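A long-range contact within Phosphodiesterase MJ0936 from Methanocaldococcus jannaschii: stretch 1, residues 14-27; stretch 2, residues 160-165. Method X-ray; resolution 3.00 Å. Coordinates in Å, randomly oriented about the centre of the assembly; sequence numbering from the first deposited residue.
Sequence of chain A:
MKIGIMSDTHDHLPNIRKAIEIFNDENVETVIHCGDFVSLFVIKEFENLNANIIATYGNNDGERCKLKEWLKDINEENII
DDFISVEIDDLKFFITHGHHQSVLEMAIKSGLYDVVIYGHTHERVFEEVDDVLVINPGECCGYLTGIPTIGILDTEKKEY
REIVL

Stretch 1, residues 14-27: PNIRKAIEIFNDEN
Stretch 2 160-165: YREIVL

This is a small, mainly apolar contact in which one side of a helix packs against the chain's C-terminal strand, with a single salt bridge at the far end. The two stretches, at least 135 residues apart in sequence where they touch, bury 341 Å². They run in opposite senses: N15 lies nearest L165 (CA to CA 7.0 Å), and I22 nearest I163 (CA to CA 9.0 Å).

Stretch 1 enters already helical at P14, the helix having begun earlier in the chain; its i to i+4 bonds include I22 N to K18 O at 3.2 Å. This periodicity brings K18 and I22 to face the strand, while I16 points away. Stretch 2 is extended, with phi/psi of -141/133 at R161 and -146/114 at I163; its alternation directs I163 toward the helix and V164 away.

At the centre, I22 and I163 both point toward the opposing stretch and adopt the m,t rotamer. I22 CG2 meets I163 CD1 at 3.7 Å, a van der Waals fit suited to branched aliphatic chains. L165 (chi1 -81°, chi2 38°) gives up the largest area, 104 Å². Its CD1 lies 4.4 Å from I22 CD1, and its CD2 3.8 Å from N15 O, a carbonyl already engaged by A19 N at 3.0 Å. K18 (m,t,t,p) suits the exposed margin because its methylenes can pack while its amine can meet solvent: K18 CD lies 3.8 Å from L165 O, an oxygen of the C-terminal carboxylate, and K18 NZ, 5.2 Å from L165 O, forms no salt bridge with it.

Beyond the helix, E26 is extended (-150/149; chi1 -57°, chi2 -138°) and points toward the strand. R161 starts sideways, but its long side chain (p,t,m, chi4 -92°) brings the guanidinium nearer. R161 NH1 donates a weak hydrogen bond to E26 OE2 at 3.4 Å and 158°, within a salt bridge; the oxygen approaches the guanidinium edge near its plane, where the N-H groups point.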

ATOM      1  N   PRO A  14      11.531   8.138   9.749  1.00 58.84           N
ATOM      2  CA  PRO A  14      12.513   8.444   8.712  1.00 58.44           C
ATOM      3  C   PRO A  14      12.119   7.853   7.378  1.00 59.42           C
ATOM      4  O   PRO A  14      11.919   8.566   6.407  1.00 60.89           O
ATOM      5  CB  PRO A  14      13.775   7.807   9.247  1.00 57.56           C
ATOM      6  CG  PRO A  14      13.636   8.007  10.696  1.00 57.20           C
ATOM      7  CD  PRO A  14      12.199   7.635  10.958  1.00 59.48           C
ATOM      8  N   ASN A  15      12.007   6.537   7.332  1.00 60.41           N
ATOM      9  CA  ASN A  15      11.643   5.861   6.097  1.00 61.89           C
ATOM     10  C   ASN A  15      10.278   6.289   5.564  1.00 63.46           C
ATOM     11  O   ASN A  15      10.027   6.244   4.356  1.00 62.72           O
ATOM     12  CB  ASN A  15      11.701   4.351   6.309  1.00 59.86           C
ATOM     13  CG  ASN A  15      13.119   3.837   6.323  1.00 58.88           C
ATOM     14  OD1 ASN A  15      14.056   4.607   6.502  1.00 58.52           O
ATOM     15  ND2 ASN A  15      13.288   2.531   6.136  1.00 58.35           N
ATOM     16  N   ILE A  16       9.395   6.708   6.464  1.00 65.23           N
ATOM     17  CA  ILE A  16       8.066   7.156   6.055  1.00 67.10           C
ATOM     18  C   ILE A  16       8.208   8.451   5.259  1.00 67.89           C
ATOM     19  O   ILE A  16       7.611   8.612   4.196  1.00 68.36           O
ATOM     20  CB  ILE A  16       7.155   7.394   7.287  1.00 66.83           C
ATOM     21  CG1 ILE A  16       6.773   6.048   7.921  1.00 66.22           C
ATOM     22  CG2 ILE A  16       5.918   8.179   6.875  1.00 67.31           C
ATOM     23  CD1 ILE A  16       6.025   6.153   9.238  1.00 64.64           C
ATOM     24  N   ARG A  17       9.016   9.366   5.784  1.00 68.75           N
ATOM     25  CA  ARG A  17       9.263  10.646   5.147  1.00 69.26           C
ATOM     26  C   ARG A  17      10.003  10.429   3.834  1.00 69.92           C
ATOM     27  O   ARG A  17       9.653  11.030   2.816  1.00 70.40           O
ATOM     28  CB  ARG A  17      10.105  11.522   6.055  1.00 70.98           C
ATOM     29  CG  ARG A  17       9.568  11.679   7.460  1.00 72.92           C
ATOM     30  CD  ARG A  17      10.697  12.123   8.374  1.00 76.46           C
ATOM     31  NE  ARG A  17      10.311  12.149   9.777  1.00 78.35           N
ATOM     32  CZ  ARG A  17       9.443  13.009  10.290  1.00 79.51           C
ATOM     33  NH1 ARG A  17       8.873  13.913   9.505  1.00 82.10           N
ATOM     34  NH2 ARG A  17       9.148  12.970  11.580  1.00 79.17           N
ATOM     35  N   LYS A  18      11.028   9.578   3.859  1.00 69.59           N
ATOM     36  CA  LYS A  18      11.793   9.279   2.652  1.00 69.83           C
ATOM     37  C   LYS A  18      10.836   8.866   1.551  1.00 70.26           C
ATOM     38  O   LYS A  18      10.885   9.378   0.434  1.00 70.77           O
ATOM     39  CB  LYS A  18      12.769   8.127   2.890  1.00 70.08           C
ATOM     40  CG  LYS A  18      14.022   8.477   3.677  1.00 71.01           C
ATOM     41  CD  LYS A  18      15.035   7.338   3.579  1.00 72.16           C
ATOM     42  CE  LYS A  18      16.377   7.699   4.186  1.00 71.73           C
ATOM     43  NZ  LYS A  18      16.243   8.007   5.627  1.00 72.18           N
ATOM     44  N   ALA A  19       9.962   7.926   1.892  1.00 71.09           N
ATOM     45  CA  ALA A  19       8.975   7.399   0.967  1.00 70.58           C
ATOM     46  C   ALA A  19       8.019   8.469   0.489  1.00 70.27           C
ATOM     47  O   ALA A  19       7.737   8.546  -0.702  1.00 69.31           O
ATOM     48  CB  ALA A  19       8.203   6.266   1.626  1.00 70.48           C
ATOM     49  N   ILE A  20       7.516   9.288   1.410  1.00 70.95           N
ATOM     50  CA  ILE A  20       6.587  10.335   1.015  1.00 73.46           C
ATOM     51  C   ILE A  20       7.210  11.230  -0.064  1.00 74.91           C
ATOM     52  O   ILE A  20       6.563  11.519  -1.076  1.00 74.78           O
ATOM     53  CB  ILE A  20       6.136  11.199   2.213  1.00 72.34           C
ATOM     54  CG1 ILE A  20       5.366  10.337   3.212  1.00 71.74           C
ATOM     55  CG2 ILE A  20       5.217  12.307   1.732  1.00 71.24           C
ATOM     56  CD1 ILE A  20       4.780  11.104   4.381  1.00 70.79           C
ATOM     57  N   GLU A  21       8.457  11.654   0.137  1.00 75.53           N
ATOM     58  CA  GLU A  21       9.136  12.488  -0.854  1.00 77.35           C
ATOM     59  C   GLU A  21       9.134  11.823  -2.219  1.00 77.36           C
ATOM     60  O   GLU A  21       8.631  12.377  -3.194  1.00 77.72           O
ATOM     61  CB  GLU A  21      10.583  12.731  -0.466  1.00 79.59           C
ATOM     62  CG  GLU A  21      10.774  13.597   0.740  1.00 85.64           C
ATOM     63  CD  GLU A  21      12.187  14.147   0.802  1.00 89.80           C
ATOM     64  OE1 GLU A  21      13.140  13.342   0.649  1.00 92.22           O
ATOM     65  OE2 GLU A  21      12.348  15.378   1.000  1.00 91.98           O
ATOM     66  N   ILE A  22       9.723  10.635  -2.273  1.00 77.07           N
ATOM     67  CA  ILE A  22       9.806   9.856  -3.498  1.00 76.26           C
ATOM     68  C   ILE A  22       8.478   9.792  -4.234  1.00 77.11           C
ATOM     69  O   ILE A  22       8.431   9.903  -5.454  1.00 76.51           O
ATOM     70  CB  ILE A  22      10.261   8.433  -3.182  1.00 74.38           C
ATOM     71  CG1 ILE A  22      11.692   8.473  -2.655  1.00 72.12           C
ATOM     72  CG2 ILE A  22      10.118   7.545  -4.410  1.00 73.15           C
ATOM     73  CD1 ILE A  22      12.231   7.128  -2.284  1.00 72.80           C
ATOM     74  N   PHE A  23       7.398   9.607  -3.488  1.00 78.96           N
ATOM     75  CA  PHE A  23       6.076   9.526  -4.096  1.00 80.75           C
ATOM     76  C   PHE A  23       5.599  10.881  -4.625  1.00 82.05           C
ATOM     77  O   PHE A  23       4.605  10.956  -5.355  1.00 82.28           O
ATOM     78  CB  PHE A  23       5.052   8.957  -3.096  1.00 80.14           C
ATOM     79  CG  PHE A  23       5.138   7.463  -2.912  1.00 78.73           C
ATOM     80  CD1 PHE A  23       5.608   6.647  -3.939  1.00 78.37           C
ATOM     81  CD2 PHE A  23       4.710   6.867  -1.730  1.00 79.07           C
ATOM     82  CE1 PHE A  23       5.648   5.260  -3.793  1.00 78.12           C
ATOM     83  CE2 PHE A  23       4.745   5.480  -1.572  1.00 79.15           C
ATOM     84  CZ  PHE A  23       5.216   4.676  -2.609  1.00 78.63           C
ATOM     85  N   ASN A  24       6.306  11.946  -4.247  1.00 82.75           N
ATOM     86  CA  ASN A  24       5.972  13.287  -4.702  1.00 82.95           C
ATOM     87  C   ASN A  24       6.855  13.649  -5.889  1.00 84.92           C
ATOM     88  O   ASN A  24       6.367  14.150  -6.896  1.00 85.42           O
ATOM     89  CB  ASN A  24       6.159  14.303  -3.579  1.00 80.17           C
ATOM     90  CG  ASN A  24       5.102  14.180  -2.507  1.00 79.13           C
ATOM     91  OD1 ASN A  24       3.996  13.704  -2.761  1.00 77.57           O
ATOM     92  ND2 ASN A  24       5.424  14.632  -1.305  1.00 77.81           N
ATOM     93  N   ASP A  25       8.153  13.373  -5.769  1.00 87.50           N
ATOM     94  CA  ASP A  25       9.120  13.657  -6.830  1.00 89.35           C
ATOM     95  C   ASP A  25       8.821  12.816  -8.057  1.00 90.56           C
ATOM     96  O   ASP A  25       9.662  12.672  -8.941  1.00 91.10           O
ATOM     97  CB  ASP A  25      10.549  13.370  -6.358  1.00 91.10           C
ATOM     98  CG  ASP A  25      10.945  14.197  -5.152  1.00 93.45           C
ATOM     99  OD1 ASP A  25      12.128  14.150  -4.752  1.00 94.23           O
ATOM    100  OD2 ASP A  25      10.070  14.895  -4.599  1.00 95.29           O
ATOM    101  N   GLU A  26       7.625  12.244  -8.087  1.00 91.24           N
ATOM    102  CA  GLU A  26       7.172  11.433  -9.199  1.00 92.50           C
ATOM    103  C   GLU A  26       5.673  11.638  -9.214  1.00 93.57           C
ATOM    104  O   GLU A  26       5.079  11.888  -8.176  1.00 93.46           O
ATOM    105  CB  GLU A  26       7.515   9.956  -8.978  1.00 92.57           C
ATOM    106  CG  GLU A  26       9.003   9.694  -8.756  1.00 93.42           C
ATOM    107  CD  GLU A  26       9.517   8.463  -9.491  1.00 93.53           C
ATOM    108  OE1 GLU A  26      10.709   8.130  -9.331  1.00 94.05           O
ATOM    109  OE2 GLU A  26       8.741   7.830 -10.233  1.00 93.74           O
ATOM    110  N   ASN A  27       5.069  11.566 -10.391  1.00 95.59           N
ATOM    111  CA  ASN A  27       3.630  11.750 -10.530  1.00 97.52           C
ATOM    112  C   ASN A  27       2.892  11.170  -9.333  1.00 96.94           C
ATOM    113  O   ASN A  27       2.520  11.888  -8.408  1.00 96.28           O
ATOM    114  CB  ASN A  27       3.130  11.067 -11.819  1.00101.29           C
ATOM    115  CG  ASN A  27       1.617  11.236 -12.050  1.00103.66           C
ATOM    116  OD1 ASN A  27       0.787  10.866 -11.208  1.00105.15           O
ATOM    117  ND2 ASN A  27       1.260  11.782 -13.210  1.00104.57           N
ATOM    118  N   TYR A 160       5.951  -2.239 -12.928  1.00 99.87           N
ATOM    119  CA  TYR A 160       6.240  -2.016 -11.519  1.00 97.61           C
ATOM    120  C   TYR A 160       7.744  -2.049 -11.287  1.00 95.56           C
ATOM    121  O   TYR A 160       8.452  -2.875 -11.862  1.00 95.52           O
ATOM    122  CB  TYR A 160       5.566  -3.104 -10.672  1.00 97.48           C
ATOM    123  CG  TYR A 160       5.933  -3.085  -9.200  1.00 97.36           C
ATOM    124  CD1 TYR A 160       5.580  -2.014  -8.380  1.00 97.32           C
ATOM    125  CD2 TYR A 160       6.625  -4.145  -8.624  1.00 96.85           C
ATOM    126  CE1 TYR A 160       5.906  -2.005  -7.029  1.00 96.58           C
ATOM    127  CE2 TYR A 160       6.952  -4.146  -7.278  1.00 96.65           C
ATOM    128  CZ  TYR A 160       6.590  -3.074  -6.488  1.00 96.64           C
ATOM    129  OH  TYR A 160       6.921  -3.071  -5.155  1.00 97.04           O
ATOM    130  N   ARG A 161       8.227  -1.142 -10.452  1.00 93.23           N
ATOM    131  CA  ARG A 161       9.642  -1.103 -10.126  1.00 91.78           C
ATOM    132  C   ARG A 161       9.818  -0.783  -8.646  1.00 89.09           C
ATOM    133  O   ARG A 161       9.171   0.128  -8.116  1.00 88.92           O
ATOM    134  CB  ARG A 161      10.363  -0.068 -10.990  1.00 93.94           C
ATOM    135  CG  ARG A 161       9.558   1.198 -11.279  1.00 96.17           C
ATOM    136  CD  ARG A 161      10.397   2.210 -12.055  1.00 97.69           C
ATOM    137  NE  ARG A 161      11.315   2.957 -11.192  1.00100.00           N
ATOM    138  CZ  ARG A 161      11.028   4.128 -10.626  1.00101.21           C
ATOM    139  NH1 ARG A 161       9.840   4.695 -10.836  1.00101.86           N
ATOM    140  NH2 ARG A 161      11.924   4.730  -9.845  1.00100.88           N
ATOM    141  N   GLU A 162      10.682  -1.546  -7.981  1.00 84.61           N
ATOM    142  CA  GLU A 162      10.938  -1.338  -6.568  1.00 80.34           C
ATOM    143  C   GLU A 162      11.825  -0.137  -6.356  1.00 76.98           C
ATOM    144  O   GLU A 162      12.430   0.380  -7.286  1.00 76.10           O
ATOM    145  CB  GLU A 162      11.617  -2.560  -5.946  1.00 81.10           C
ATOM    146  CG  GLU A 162      10.742  -3.792  -5.858  1.00 81.99           C
ATOM    147  CD  GLU A 162      11.494  -5.013  -5.370  1.00 81.64           C
ATOM    148  OE1 GLU A 162      10.897  -6.112  -5.341  1.00 80.98           O
ATOM    149  OE2 GLU A 162      12.682  -4.870  -5.019  1.00 81.66           O
ATOM    150  N   ILE A 163      11.890   0.303  -5.111  1.00 74.25           N
ATOM    151  CA  ILE A 163      12.716   1.426  -4.744  1.00 71.63           C
ATOM    152  C   ILE A 163      13.216   1.129  -3.356  1.00 70.43           C
ATOM    153  O   ILE A 163      12.422   1.044  -2.422  1.00 70.66           O
ATOM    154  CB  ILE A 163      11.919   2.732  -4.697  1.00 71.67           C
ATOM    155  CG1 ILE A 163      11.371   3.063  -6.086  1.00 71.00           C
ATOM    156  CG2 ILE A 163      12.798   3.845  -4.157  1.00 70.42           C
ATOM    157  CD1 ILE A 163      10.553   4.340  -6.137  1.00 69.03           C
ATOM    158  N   VAL A 164      14.526   0.933  -3.227  1.00 68.44           N
ATOM    159  CA  VAL A 164      15.122   0.672  -1.928  1.00 65.66           C
ATOM    160  C   VAL A 164      15.335   2.033  -1.280  1.00 64.89           C
ATOM    161  O   VAL A 164      15.629   3.003  -1.960  1.00 65.41           O
ATOM    162  CB  VAL A 164      16.460  -0.041  -2.058  1.00 63.35           C
ATOM    163  CG1 VAL A 164      17.049  -0.251  -0.694  1.00 63.77           C
ATOM    164  CG2 VAL A 164      16.276  -1.359  -2.761  1.00 62.64           C
ATOM    165  N   LEU A 165      15.186   2.118   0.030  1.00 63.03           N
ATOM    166  CA  LEU A 165      15.355   3.392   0.703  1.00 61.14           C
ATOM    167  C   LEU A 165      16.752   3.591   1.300  1.00 60.53           C
ATOM    168  O   LEU A 165      17.099   4.755   1.620  1.00 59.52           O
ATOM    169  CB  LEU A 165      14.259   3.544   1.763  1.00 61.21           C
ATOM    170  CG  LEU A 165      12.879   4.005   1.262  1.00 60.69           C
ATOM    171  CD1 LEU A 165      12.559   3.374  -0.072  1.00 61.33           C
ATOM    172  CD2 LEU A 165      11.817   3.653   2.285  1.00 59.08           C
ATOM    173  OXT LEU A 165      17.491   2.585   1.431  1.00 59.64           O
TER